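Local coordinates for protein virC2 (Agrobacterium tumefaciens, PDB 2RH3) that enhances T-DNA transfer and virulence through its C-terminal ribbon-helix-helix domain, the part described here, a fold that probably binds DNA, at residues Ile1-Ser6 with Arg75-Ser80; Gly40-Met45 with Thr106-Cys111. All coordinates share one frame; numbering follows the deposited sequence.

Contact 1. Residues Ile1-Ser6 with Arg75-Ser80; sequences IQVFLS and RMFPVS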
loop_
_atom_site.group_PDB
_atom_site.type_symbol
_atom_site.label_atom_id
_atom_site.label_comp_id
_atom_site.label_asym_id
_atom_site.label_seq_id
_atom_site.Cartn_x
_atom_site.Cartn_y
_atom_site.Cartn_z
ATOM N N ILE A 1 -7.645 -16.355 0.585
ATOM C CA ILE A 1 -7.313 -16.313 2.041
ATOM C C ILE A 1 -7.190 -14.878 2.562
ATOM O O ILE A 1 -7.044 -13.932 1.783
ATOM C CB ILE A 1 -6.012 -17.095 2.374
ATOM C CG1 ILE A 1 -4.816 -16.543 1.582
ATOM C CG2 ILE A 1 -6.214 -18.594 2.137
ATOM C CD1 ILE A 1 -3.470 -16.771 2.254
ATOM N N GLN A 2 -7.244 -14.736 3.884
ATOM C CA GLN A 2 -7.095 -13.441 4.536
ATOM C C GLN A 2 -5.617 -13.094 4.672
ATOM O O GLN A 2 -4.842 -13.857 5.255
ATOM C CB GLN A 2 -7.770 -13.452 5.913
ATOM C CG GLN A 2 -7.859 -12.083 6.581
ATOM C CD GLN A 2 -8.509 -12.133 7.952
ATOM O OE1 GLN A 2 -8.280 -13.056 8.734
ATOM N NE2 GLN A 2 -9.320 -11.127 8.256
ATOM N N VAL A 3 -5.241 -11.940 4.125
ATOM C CA VAL A 3 -3.878 -11.434 4.214
ATOM C C VAL A 3 -3.861 -10.217 5.132
ATOM O O VAL A 3 -4.660 -9.288 4.971
ATOM C CB VAL A 3 -3.311 -11.082 2.808
ATOM C CG1 VAL A 3 -1.930 -10.432 2.902
ATOM C CG2 VAL A 3 -3.248 -12.331 1.940
ATOM N N PHE A 4 -2.959 -10.242 6.106
ATOM C CA PHE A 4 -2.794 -9.126 7.017
ATOM C C PHE A 4 -1.772 -8.153 6.441
ATOM O O PHE A 4 -0.742 -8.570 5.897
ATOM C CB PHE A 4 -2.454 -9.615 8.429
ATOM C CG PHE A 4 -3.572 -10.402 9.070
ATOM C CD1 PHE A 4 -4.565 -9.756 9.806
ATOM C CD2 PHE A 4 -3.653 -11.785 8.902
ATOM C CE1 PHE A 4 -5.618 -10.481 10.380
ATOM C CE2 PHE A 4 -4.697 -12.518 9.472
ATOM C CZ PHE A 4 -5.681 -11.866 10.212
ATOM N N LEU A 5 -2.104 -6.865 6.529
ATOM C CA LEU A 5 -1.408 -5.793 5.823
ATOM C C LEU A 5 -1.070 -4.644 6.767
ATOM O O LEU A 5 -1.739 -4.442 7.774
ATOM C CB LEU A 5 -2.319 -5.248 4.717
ATOM C CG LEU A 5 -2.909 -6.282 3.756
ATOM C CD1 LEU A 5 -4.286 -5.834 3.282
ATOM C CD2 LEU A 5 -1.967 -6.523 2.582
ATOM N N SER A 6 -0.038 -3.884 6.426
ATOM C CA SER A 6 0.354 -2.730 7.222
ATOM C C SER A 6 1.066 -1.716 6.352
ATOM O O SER A 6 1.737 -2.075 5.388
ATOM C CB SER A 6 1.238 -3.140 8.406
ATOM O OG SER A 6 2.442 -3.737 7.969
ATOM N N ARG A 75 -7.441 -8.189 4.493
ATOM C CA ARG A 75 -8.267 -8.255 3.285
ATOM C C ARG A 75 -8.163 -9.646 2.670
ATOM O O ARG A 75 -7.111 -10.288 2.742
ATOM C CB ARG A 75 -7.835 -7.193 2.263
ATOM C CG ARG A 75 -8.851 -6.925 1.151
ATOM C CD ARG A 75 -8.379 -5.810 0.236
ATOM N NE ARG A 75 -9.278 -5.577 -0.896
ATOM C CZ ARG A 75 -9.200 -6.213 -2.063
ATOM N NH1 ARG A 75 -10.060 -5.928 -3.031
ATOM N NH2 ARG A 75 -8.273 -7.142 -2.264
ATOM N N MET A 76 -9.263 -10.105 2.074
ATOM C CA MET A 76 -9.307 -11.398 1.394
ATOM C C MET A 76 -8.769 -11.275 -0.022
ATOM O O MET A 76 -9.171 -10.381 -0.774
ATOM C CB MET A 76 -10.742 -11.942 1.339
ATOM C CG MET A 76 -11.460 -12.008 2.678
ATOM S SD MET A 76 -10.717 -13.195 3.808
ATOM C CE MET A 76 -11.921 -13.188 5.141
ATOM N N PHE A 77 -7.855 -12.175 -0.374
ATOM C CA PHE A 77 -7.323 -12.263 -1.730
ATOM C C PHE A 77 -7.491 -13.687 -2.246
ATOM O O PHE A 77 -7.341 -14.641 -1.478
ATOM C CB PHE A 77 -5.832 -11.922 -1.761
ATOM C CG PHE A 77 -5.511 -10.494 -1.424
ATOM C CD1 PHE A 77 -5.455 -9.524 -2.422
ATOM C CD2 PHE A 77 -5.223 -10.125 -0.115
ATOM C CE1 PHE A 77 -5.137 -8.202 -2.113
ATOM C CE2 PHE A 77 -4.907 -8.805 0.203
ATOM C CZ PHE A 77 -4.867 -7.845 -0.797
ATOM N N PRO A 78 -7.789 -13.843 -3.548
ATOM C CA PRO A 78 -7.694 -15.186 -4.136
ATOM C C PRO A 78 -6.277 -15.745 -3.960
ATOM O O PRO A 78 -5.300 -15.000 -4.096
ATOM C CB PRO A 78 -7.999 -14.950 -5.620
ATOM C CG PRO A 78 -8.754 -13.657 -5.664
ATOM C CD PRO A 78 -8.235 -12.831 -4.525
ATOM N N VAL A 79 -6.183 -17.038 -3.648
ATOM C CA VAL A 79 -4.908 -17.714 -3.356
ATOM C C VAL A 79 -3.927 -17.679 -4.533
ATOM O O VAL A 79 -2.709 -17.596 -4.335
ATOM C CB VAL A 79 -5.140 -19.187 -2.893
ATOM C CG1 VAL A 79 -3.849 -19.999 -2.928
ATOM C CG2 VAL A 79 -5.740 -19.218 -1.494
ATOM N N SER A 80 -4.471 -17.747 -5.745
ATOM C CA SER A 80 -3.694 -17.642 -6.979
ATOM C C SER A 80 -2.896 -16.332 -7.054
ATOM O O SER A 80 -1.714 -16.333 -7.415
ATOM C CB SER A 80 -4.627 -17.782 -8.186
ATOM O OG SER A 80 -4.186 -16.999 -9.283
#
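Residues 1-6 and 75-80 pair as antiparallel strand ends, with Q2 and M76 forming a non-hydrogen-bonded pair and V3 and R75 a hydrogen-bonded one. Strands 2-7 and 71-76 form the ribbon of the ribbon-helix-helix fold, in this case from two strands of one chain. The reciprocal V3-R75 bonds differ: V3 N reaches R75 O at 2.9 Å in an almost straight line (176°), though from above the carbonyl plane, whereas R75 N approaches V3 O in the carbonyl plane on a more bent path (148°). Beyond the Q2-M76 pair the backbone pairing continues, with F77 N donating to I1 O within the carbonyl plane and I1 N returning a bond of 2.7 Å to F77 O, nearly along its C=O axis.

Q2 and M76 share one sheet face. The M76 chain, bent at chi2 (-66°), brings SD to 3.6 Å from Q2 CB, at the base of the extended glutamine. On the other face, the F77 ring crosses V3 at about a right angle, its CD2 3.6 Å from V3 CG2. L5 CD1 comes to the ring near its plane, at the edge, and packs 3.9 Å from R75 CB. At the chain start, I1 and V79 cross obliquely, their CG2 methyls 3.7 Å apart.

R75, extended from CG to NE, carries its guanidinium away from the strand to a salt bridge with E43, while I82 and L104 join F77 on the buried side. The chemistry thus divides by face: M76 and Q2 lie on an exposed surface, while V3, L5 and F77 enter the core. The first nitrogen of this fragment, gripped by F77 O, carries the pairing to the residue before P78, the N-cap of helix 79-89.

Contact 2. Residues Gly40-Met45 with Thr106-Cys111; sequences GDFENM and TAALAC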
loop_
_atom_site.group_PDB
_atom_site.type_symbol
_atom_site.label_atom_id
_atom_site.label_comp_id
_atom_site.label_asym_id
_atom_site.label_seq_id
_atom_site.Cartn_x
_atom_site.Cartn_y
_atom_site.Cartn_z
ATOM N N GLY A 40 -7.639 -2.980 -4.356
ATOM C CA GLY A 40 -8.542 -3.391 -5.424
ATOM C C GLY A 40 -7.884 -3.252 -6.786
ATOM O O GLY A 40 -7.919 -4.182 -7.596
ATOM N N ASP A 41 -7.267 -2.091 -7.024
ATOM C CA ASP A 41 -6.528 -1.818 -8.259
ATOM C C ASP A 41 -5.375 -2.815 -8.414
ATOM O O ASP A 41 -5.151 -3.351 -9.506
ATOM C CB ASP A 41 -5.964 -0.380 -8.263
ATOM C CG ASP A 41 -7.053 0.706 -8.242
ATOM O OD1 ASP A 41 -8.217 0.430 -8.599
ATOM O OD2 ASP A 41 -6.729 1.861 -7.862
ATOM N N PHE A 42 -4.681 -3.078 -7.307
ATOM C CA PHE A 42 -3.459 -3.902 -7.300
ATOM C C PHE A 42 -3.742 -5.367 -7.601
ATOM O O PHE A 42 -2.939 -6.018 -8.269
ATOM C CB PHE A 42 -2.711 -3.771 -5.972
ATOM C CG PHE A 42 -1.224 -3.998 -6.083
ATOM C CD1 PHE A 42 -0.427 -3.128 -6.826
ATOM C CD2 PHE A 42 -0.623 -5.069 -5.434
ATOM C CE1 PHE A 42 0.956 -3.324 -6.928
ATOM C CE2 PHE A 42 0.753 -5.285 -5.529
ATOM C CZ PHE A 42 1.546 -4.402 -6.276
ATOM N N GLU A 43 -4.880 -5.865 -7.110
ATOM C CA GLU A 43 -5.333 -7.247 -7.362
ATOM C C GLU A 43 -5.368 -7.558 -8.844
ATOM O O GLU A 43 -4.961 -8.651 -9.272
ATOM C CB GLU A 43 -6.744 -7.458 -6.816
ATOM C CG GLU A 43 -6.840 -8.023 -5.424
ATOM C CD GLU A 43 -8.274 -8.368 -5.060
ATOM O OE1 GLU A 43 -9.141 -7.465 -5.101
ATOM O OE2 GLU A 43 -8.538 -9.543 -4.732
ATOM N N ASN A 44 -5.880 -6.604 -9.626
ATOM C CA ASN A 44 -5.982 -6.771 -11.071
ATOM C C ASN A 44 -4.617 -6.774 -11.754
ATOM O O ASN A 44 -4.455 -7.356 -12.829
ATOM C CB ASN A 44 -6.909 -5.712 -11.682
ATOM C CG ASN A 44 -8.341 -5.814 -11.167
ATOM O OD1 ASN A 44 -8.826 -6.897 -10.829
ATOM N ND2 ASN A 44 -9.024 -4.679 -11.110
ATOM N N MET A 45 -3.638 -6.141 -11.107
ATOM C CA MET A 45 -2.245 -6.127 -11.576
ATOM C C MET A 45 -1.479 -7.392 -11.180
ATOM O O MET A 45 -0.499 -7.759 -11.832
ATOM C CB MET A 45 -1.509 -4.902 -11.031
ATOM C CG MET A 45 -2.069 -3.587 -11.536
ATOM S SD MET A 45 -1.505 -2.163 -10.605
ATOM C CE MET A 45 0.261 -2.266 -10.822
ATOM N N THR A 106 2.410 -1.637 1.038
ATOM C CA THR A 106 3.258 -0.516 0.672
ATOM C C THR A 106 3.362 -0.360 -0.853
ATOM O O THR A 106 3.270 0.755 -1.370
ATOM C CB THR A 106 4.637 -0.605 1.369
ATOM O OG1 THR A 106 4.437 -0.516 2.792
ATOM C CG2 THR A 106 5.554 0.521 0.906
ATOM N N ALA A 107 3.527 -1.476 -1.563
ATOM C CA ALA A 107 3.558 -1.458 -3.026
ATOM C C ALA A 107 2.231 -0.994 -3.625
ATOM O O ALA A 107 2.223 -0.222 -4.573
ATOM C CB ALA A 107 3.925 -2.844 -3.579
ATOM N N ALA A 108 1.127 -1.482 -3.074
ATOM C CA ALA A 108 -0.203 -1.109 -3.553
ATOM C C ALA A 108 -0.398 0.413 -3.436
ATOM O O ALA A 108 -0.879 1.081 -4.358
ATOM C CB ALA A 108 -1.255 -1.868 -2.776
ATOM N N LEU A 109 0.013 0.958 -2.303
ATOM C CA LEU A 109 -0.090 2.404 -2.083
ATOM C C LEU A 109 0.877 3.184 -2.961
ATOM O O LEU A 109 0.522 4.218 -3.510
ATOM C CB LEU A 109 0.131 2.721 -0.606
ATOM C CG LEU A 109 -1.008 2.322 0.325
ATOM C CD1 LEU A 109 -0.505 2.380 1.775
ATOM C CD2 LEU A 109 -2.238 3.219 0.136
ATOM N N ALA A 110 2.114 2.689 -3.084
ATOM C CA ALA A 110 3.102 3.328 -3.926
ATOM C C ALA A 110 2.564 3.488 -5.355
ATOM O O ALA A 110 2.776 4.513 -5.978
ATOM C CB ALA A 110 4.397 2.530 -3.914
ATOM N N CYS A 111 1.866 2.458 -5.829
ATOM C CA CYS A 111 1.225 2.434 -7.143
ATOM C C CYS A 111 0.090 3.468 -7.266
ATOM O O CYS A 111 -0.020 4.169 -8.275
ATOM C CB CYS A 111 0.701 1.019 -7.422
ATOM S SG CYS A 111 0.110 0.748 -9.088
#
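Along segment 40-45 of helix 27-47, F42 is the first residue to make a substantial contact with segment 106-111. Its CG stands anti to the backbone N (chi1 -152°), which extends the ring across to the other helix. A108 CA sits over one face, 4.1 Å from the ring centroid and 20° off the normal, a CH-pi contact displaced toward the rim. A108 CB meets the root of the ring at CG (3.9 Å), while A107 CB touches its far end at CZ (3.9 Å). One aromatic side chain therefore spans two successive alanines, whose small methyls let it lie against the helix backbone. C111 CB approaches CD1 obliquely.

One turn later, M45, bent at chi3, sets its CE methyl 3.5 Å from C111 SG in one of the two conformers of C111, a tip-to-tip apolar contact. No hydrogen bond crosses the interface.

The axes of the two short segments approach to 9.5 Å and cross at 102°, almost perpendicular. This crossing packs two helices of the ribbon-helix-helix fold, 27-47 and 97-118, into the core: L104 also packs on F42, L39 on A108, and L109 meets L31, I34 and L35 farther back along helix 27-47.

In the fold
From the N terminus, strand 2-7 leads through helices 16-21 and 27-47 before strand 71-76 returns beside it, so contact 1 closes a loop with 68 residues between its segments. Contact 2 opens within that loop, at 40-45, and closes beyond it at 106-111, after helix 79-89; the two closures therefore cross. Contact 1 ties the two-stranded ribbon to the start of helix 79-89, and contact 2 ties helix 27-47 to helix 97-118. Their centres lie about 13 Å apart, but they touch directly through E43, whose CG packs 3.6 Å from F77 CD1, joining ribbon and helix 27-47.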